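Local coordinates for putative methyltransferase from antibiotic biosynthesis pathway (Anabaena variabilis ATCC 29413, PDB 3EGE), which probably acts as an S-adenosylmethionine-dependent methyltransferase, possibly in an antibiotic biosynthesis pathway, at residues L30-G42 / S94-F107. Sequence-based numbering, arbitrary orientation.
Sequences LNLPKGSVIADIG and SVDGVISILAIHHF
Ile99 lays its branched side chain against Leu30, Ile38 and Asp40. Its CG2 meets CD2 of Leu30, the two side chains crossing at about a right angle, while Ile99 CD1 lies 4.0 Å from Ile38 CD1. Ile99 CG1, set between the backbone N and carbonyl carbon (chi1 75°), leans toward Asp40 and comes 3.6 Å from Asp40 OD1. Ile38 CB lies 3.4 Å from Gly97 O, and Leu32 CD1 reaches toward Gly97 N. The other face of the sheet carries Ala39, Val95 and Val98: Val95 CG1 touches both Val37 CG1 and Ala39 CB, and helix 110-120 covers this layer through Ile120 and Met117. Strands 37-41 and 97-101 run parallel as central neighbours in the sheet of a Rossmann-like methyltransferase fold, the N-H of Ile99 reaching Ala39 O and the N-H of Ile41 reaching Ile99 O. At the start of the pair Asp96 closes the ladder with its side chain: Asp96 OD2 takes the N-H of Val37 on its anti lone pair in a nearly straight bond (2.9 Å from Val37 N, 171°). Val37 O in turn receives two donors, Gly97 N in its carbonyl plane and Asp96 N from above it. At the far end Ser100 OG, anti to its backbone N (chi1 -163°), donates to Ile41 O at 2.6 Å. Ile41 CG2 packs 3.6 Å from Phe107 CZ, and Gly42 CA sits at that ring's edge. Gly42, with positive phi, begins a glycine-rich turn consistent with the cofactor-binding loop of this family; Ala103 CB packs against Gly42 O at 3.4 Å. Beside it, one water donates to Asp40 OD1 (2.6 Å) and Gly42 O and accepts from Ile101 N, while Asp40 OD2 is hydrogen-bonded with Ser49 OG.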
loop_
_atom_site.group_PDB
_atom_site.type_symbol
_atom_site.label_atom_id
_atom_site.label_comp_id
_atom_site.label_asym_id
_atom_site.label_seq_id
_atom_site.Cartn_x
_atom_site.Cartn_y
_atom_site.Cartn_z
ATOM N N LEU A 30 12.517 2.132 9.195
ATOM C CA LEU A 30 13.366 3.256 8.785
ATOM C C LEU A 30 14.474 3.479 9.783
ATOM O O LEU A 30 15.607 3.773 9.391
ATOM C CB LEU A 30 12.556 4.553 8.620
ATOM C CG LEU A 30 11.688 4.703 7.368
ATOM C CD1 LEU A 30 10.826 5.946 7.522
ATOM C CD2 LEU A 30 12.513 4.770 6.058
ATOM N N ASN A 31 14.121 3.394 11.066
ATOM C CA ASN A 31 15.056 3.548 12.163
ATOM C C ASN A 31 15.962 4.797 11.996
ATOM O O ASN A 31 17.187 4.722 12.039
ATOM C CB ASN A 31 15.863 2.254 12.321
ATOM C CG ASN A 31 16.753 2.284 13.541
ATOM O OD1 ASN A 31 16.338 2.737 14.606
ATOM N ND2 ASN A 31 17.998 1.867 13.375
ATOM N N LEU A 32 15.311 5.925 11.745
ATOM C CA LEU A 32 15.971 7.199 11.515
ATOM C C LEU A 32 15.764 8.126 12.698
ATOM O O LEU A 32 14.729 8.060 13.343
ATOM C CB LEU A 32 15.410 7.868 10.258
ATOM C CG LEU A 32 15.858 7.298 8.916
ATOM C CD1 LEU A 32 15.017 7.918 7.795
ATOM C CD2 LEU A 32 17.364 7.515 8.657
ATOM N N PRO A 33 16.766 8.973 13.007
ATOM C CA PRO A 33 16.539 9.977 14.039
ATOM C C PRO A 33 15.631 11.101 13.537
ATOM O O PRO A 33 15.491 11.302 12.322
ATOM C CB PRO A 33 17.945 10.513 14.316
ATOM C CG PRO A 33 18.664 10.327 13.055
ATOM C CD PRO A 33 18.150 9.040 12.494
ATOM N N LYS A 34 15.026 11.812 14.488
ATOM C CA LYS A 34 14.169 12.973 14.215
ATOM C C LYS A 34 14.985 14.013 13.438
ATOM O O LYS A 34 16.153 14.303 13.792
ATOM C CB LYS A 34 13.620 13.573 15.529
ATOM C CG LYS A 34 12.712 14.803 15.362
ATOM N N GLY A 35 14.373 14.549 12.383
ATOM C CA GLY A 35 15.018 15.515 11.489
ATOM C C GLY A 35 15.683 14.901 10.261
ATOM O O GLY A 35 16.323 15.606 9.496
ATOM N N SER A 36 15.564 13.587 10.079
ATOM C CA SER A 36 16.060 12.919 8.876
ATOM C C SER A 36 15.093 13.226 7.722
ATOM O O SER A 36 13.963 13.691 7.944
ATOM C CB SER A 36 16.199 11.412 9.098
ATOM O OG SER A 36 17.146 11.145 10.120
ATOM N N VAL A 37 15.585 13.022 6.499
ATOM C CA VAL A 37 14.853 13.263 5.268
ATOM C C VAL A 37 14.595 11.913 4.597
ATOM O O VAL A 37 15.473 11.034 4.571
ATOM C CB VAL A 37 15.598 14.260 4.326
ATOM C CG1 VAL A 37 14.765 14.604 3.055
ATOM C CG2 VAL A 37 15.895 15.541 5.064
ATOM N N ILE A 38 13.341 11.726 4.145
ATOM C CA ILE A 38 12.945 10.565 3.392
ATOM C C ILE A 38 12.265 10.961 2.080
ATOM O O ILE A 38 11.661 12.031 1.981
ATOM C CB ILE A 38 12.034 9.558 4.225
ATOM C CG1 ILE A 38 10.657 10.154 4.598
ATOM C CG2 ILE A 38 12.788 9.064 5.504
ATOM C CD1 ILE A 38 9.605 9.110 4.887
ATOM N N ALA A 39 12.384 10.084 1.079
ATOM C CA ALA A 39 11.678 10.214 -0.184
ATOM C C ALA A 39 10.529 9.216 -0.090
ATOM O O ALA A 39 10.727 8.088 0.399
ATOM C CB ALA A 39 12.551 9.910 -1.347
ATOM N N ASP A 40 9.322 9.668 -0.485
ATOM C CA ASP A 40 8.099 8.838 -0.554
ATOM C C ASP A 40 7.777 8.765 -2.056
ATOM O O ASP A 40 7.288 9.753 -2.661
ATOM C CB ASP A 40 6.954 9.474 0.256
ATOM C CG ASP A 40 5.670 8.611 0.298
ATOM O OD1 ASP A 40 5.628 7.479 -0.247
ATOM O OD2 ASP A 40 4.680 9.091 0.908
ATOM N N ILE A 41 8.084 7.605 -2.647
ATOM C CA ILE A 41 7.945 7.380 -4.091
ATOM C C ILE A 41 6.600 6.719 -4.305
ATOM O O ILE A 41 6.343 5.650 -3.777
ATOM C CB ILE A 41 9.114 6.524 -4.663
ATOM C CG1 ILE A 41 10.505 7.069 -4.196
ATOM C CG2 ILE A 41 9.005 6.399 -6.206
ATOM C CD1 ILE A 41 10.777 8.584 -4.505
ATOM N N GLY A 42 5.743 7.377 -5.083
ATOM C CA GLY A 42 4.372 6.953 -5.317
ATOM C C GLY A 42 3.607 7.351 -4.074
ATOM O O GLY A 42 3.013 6.508 -3.407
ATOM N N SER A 94 20.518 12.666 -1.597
ATOM C CA SER A 94 19.704 13.772 -1.091
ATOM C C SER A 94 18.711 13.401 0.022
ATOM O O SER A 94 18.077 14.301 0.610
ATOM C CB SER A 94 18.934 14.408 -2.265
ATOM O OG SER A 94 18.131 13.454 -2.906
ATOM N N VAL A 95 18.550 12.108 0.295
ATOM C CA VAL A 95 17.664 11.637 1.354
ATOM C C VAL A 95 18.360 10.573 2.175
ATOM O O VAL A 95 19.262 9.878 1.690
ATOM C CB VAL A 95 16.283 11.106 0.794
ATOM C CG1 VAL A 95 15.570 12.207 -0.022
ATOM C CG2 VAL A 95 16.453 9.801 -0.035
ATOM N N ASP A 96 17.926 10.469 3.429
ATOM C CA ASP A 96 18.440 9.481 4.401
ATOM C C ASP A 96 17.740 8.139 4.258
ATOM O O ASP A 96 18.367 7.127 4.480
ATOM C CB ASP A 96 18.267 9.999 5.823
ATOM C CG ASP A 96 19.020 11.260 6.045
ATOM O OD1 ASP A 96 20.252 11.198 5.880
ATOM O OD2 ASP A 96 18.409 12.308 6.355
ATOM N N GLY A 97 16.453 8.155 3.886
ATOM C CA GLY A 97 15.662 6.959 3.661
ATOM C C GLY A 97 14.643 7.127 2.536
ATOM O O GLY A 97 14.373 8.228 2.071
ATOM N N VAL A 98 14.096 5.999 2.094
ATOM C CA VAL A 98 13.167 5.958 0.999
ATOM C C VAL A 98 12.046 4.989 1.340
ATOM O O VAL A 98 12.307 3.899 1.852
ATOM C CB VAL A 98 13.872 5.475 -0.305
ATOM C CG1 VAL A 98 12.881 5.426 -1.491
ATOM C CG2 VAL A 98 15.095 6.357 -0.654
ATOM N N ILE A 99 10.808 5.391 1.040
ATOM C CA ILE A 99 9.638 4.535 1.216
ATOM C C ILE A 99 8.740 4.487 -0.041
ATOM O O ILE A 99 8.719 5.421 -0.846
ATOM C CB ILE A 99 8.774 4.956 2.475
ATOM C CG1 ILE A 99 7.956 6.241 2.224
ATOM C CG2 ILE A 99 9.650 5.110 3.717
ATOM C CD1 ILE A 99 6.987 6.532 3.305
ATOM N N SER A 100 8.026 3.378 -0.199
ATOM C CA SER A 100 6.930 3.282 -1.194
ATOM C C SER A 100 5.863 2.384 -0.568
ATOM O O SER A 100 6.078 1.169 -0.385
ATOM C CB SER A 100 7.372 2.785 -2.568
ATOM O OG SER A 100 6.369 3.109 -3.511
ATOM N N ILE A 101 4.751 3.014 -0.191
ATOM C CA ILE A 101 3.659 2.365 0.530
ATOM C C ILE A 101 2.523 2.007 -0.434
ATOM O O ILE A 101 1.791 2.881 -0.888
ATOM C CB ILE A 101 3.169 3.268 1.706
ATOM C CG1 ILE A 101 4.383 3.758 2.566
ATOM C CG2 ILE A 101 2.030 2.559 2.493
ATOM C CD1 ILE A 101 5.483 2.627 2.999
ATOM N N LEU A 102 2.429 0.714 -0.754
ATOM C CA LEU A 102 1.421 0.164 -1.686
ATOM C C LEU A 102 1.330 0.974 -2.994
ATOM O O LEU A 102 0.256 1.415 -3.399
ATOM C CB LEU A 102 0.046 0.005 -1.001
ATOM C CG LEU A 102 -0.045 -0.976 0.188
ATOM C CD1 LEU A 102 -1.425 -0.818 0.829
ATOM C CD2 LEU A 102 0.216 -2.448 -0.217
ATOM N N ALA A 103 2.494 1.140 -3.620
ATOM C CA ALA A 103 2.655 1.917 -4.852
ATOM C C ALA A 103 3.477 1.260 -5.957
ATOM O O ALA A 103 3.137 1.456 -7.113
ATOM C CB ALA A 103 3.270 3.279 -4.515
ATOM N N ILE A 104 4.524 0.486 -5.618
ATOM C CA ILE A 104 5.479 -0.069 -6.612
ATOM C C ILE A 104 4.865 -0.890 -7.744
ATOM O O ILE A 104 5.447 -0.988 -8.824
ATOM C CB ILE A 104 6.709 -0.848 -5.962
ATOM C CG1 ILE A 104 6.313 -2.184 -5.281
ATOM C CG2 ILE A 104 7.436 0.034 -4.970
ATOM C CD1 ILE A 104 7.548 -3.108 -4.893
ATOM N N HIS A 105 3.707 -1.499 -7.464
ATOM C CA HIS A 105 2.907 -2.213 -8.467
ATOM C C HIS A 105 2.332 -1.330 -9.553
ATOM O O HIS A 105 1.957 -1.852 -10.597
ATOM C CB HIS A 105 1.807 -3.079 -7.835
ATOM C CG HIS A 105 0.760 -2.321 -7.093
ATOM N ND1 HIS A 105 1.002 -1.704 -5.883
ATOM C CD2 HIS A 105 -0.562 -2.160 -7.345
ATOM C CE1 HIS A 105 -0.116 -1.147 -5.450
ATOM N NE2 HIS A 105 -1.079 -1.413 -6.315
ATOM N N HIS A 106 2.280 -0.012 -9.307
ATOM C CA HIS A 106 1.876 0.960 -10.295
ATOM C C HIS A 106 3.045 1.495 -11.140
ATOM O O HIS A 106 2.795 2.237 -12.078
ATOM C CB HIS A 106 1.170 2.140 -9.637
ATOM C CG HIS A 106 -0.063 1.773 -8.880
ATOM N ND1 HIS A 106 -1.078 1.029 -9.438
ATOM C CD2 HIS A 106 -0.474 2.104 -7.632
ATOM C CE1 HIS A 106 -2.044 0.876 -8.545
ATOM N NE2 HIS A 106 -1.705 1.530 -7.445
ATOM N N PHE A 107 4.298 1.126 -10.845
ATOM C CA PHE A 107 5.439 1.623 -11.617
ATOM C C PHE A 107 5.607 0.836 -12.926
ATOM O O PHE A 107 5.432 -0.384 -12.949
ATOM C CB PHE A 107 6.768 1.601 -10.809
ATOM C CG PHE A 107 6.726 2.313 -9.462
ATOM C CD1 PHE A 107 5.725 3.237 -9.108
ATOM C CD2 PHE A 107 7.781 2.121 -8.569
ATOM C CE1 PHE A 107 5.745 3.879 -7.846
ATOM C CE2 PHE A 107 7.811 2.763 -7.320
ATOM C CZ PHE A 107 6.794 3.646 -6.961
HETATM O O HOH W 1 3.731 5.795 -0.796
HETATM O O HOH W 2 0.539 5.798 -2.247
#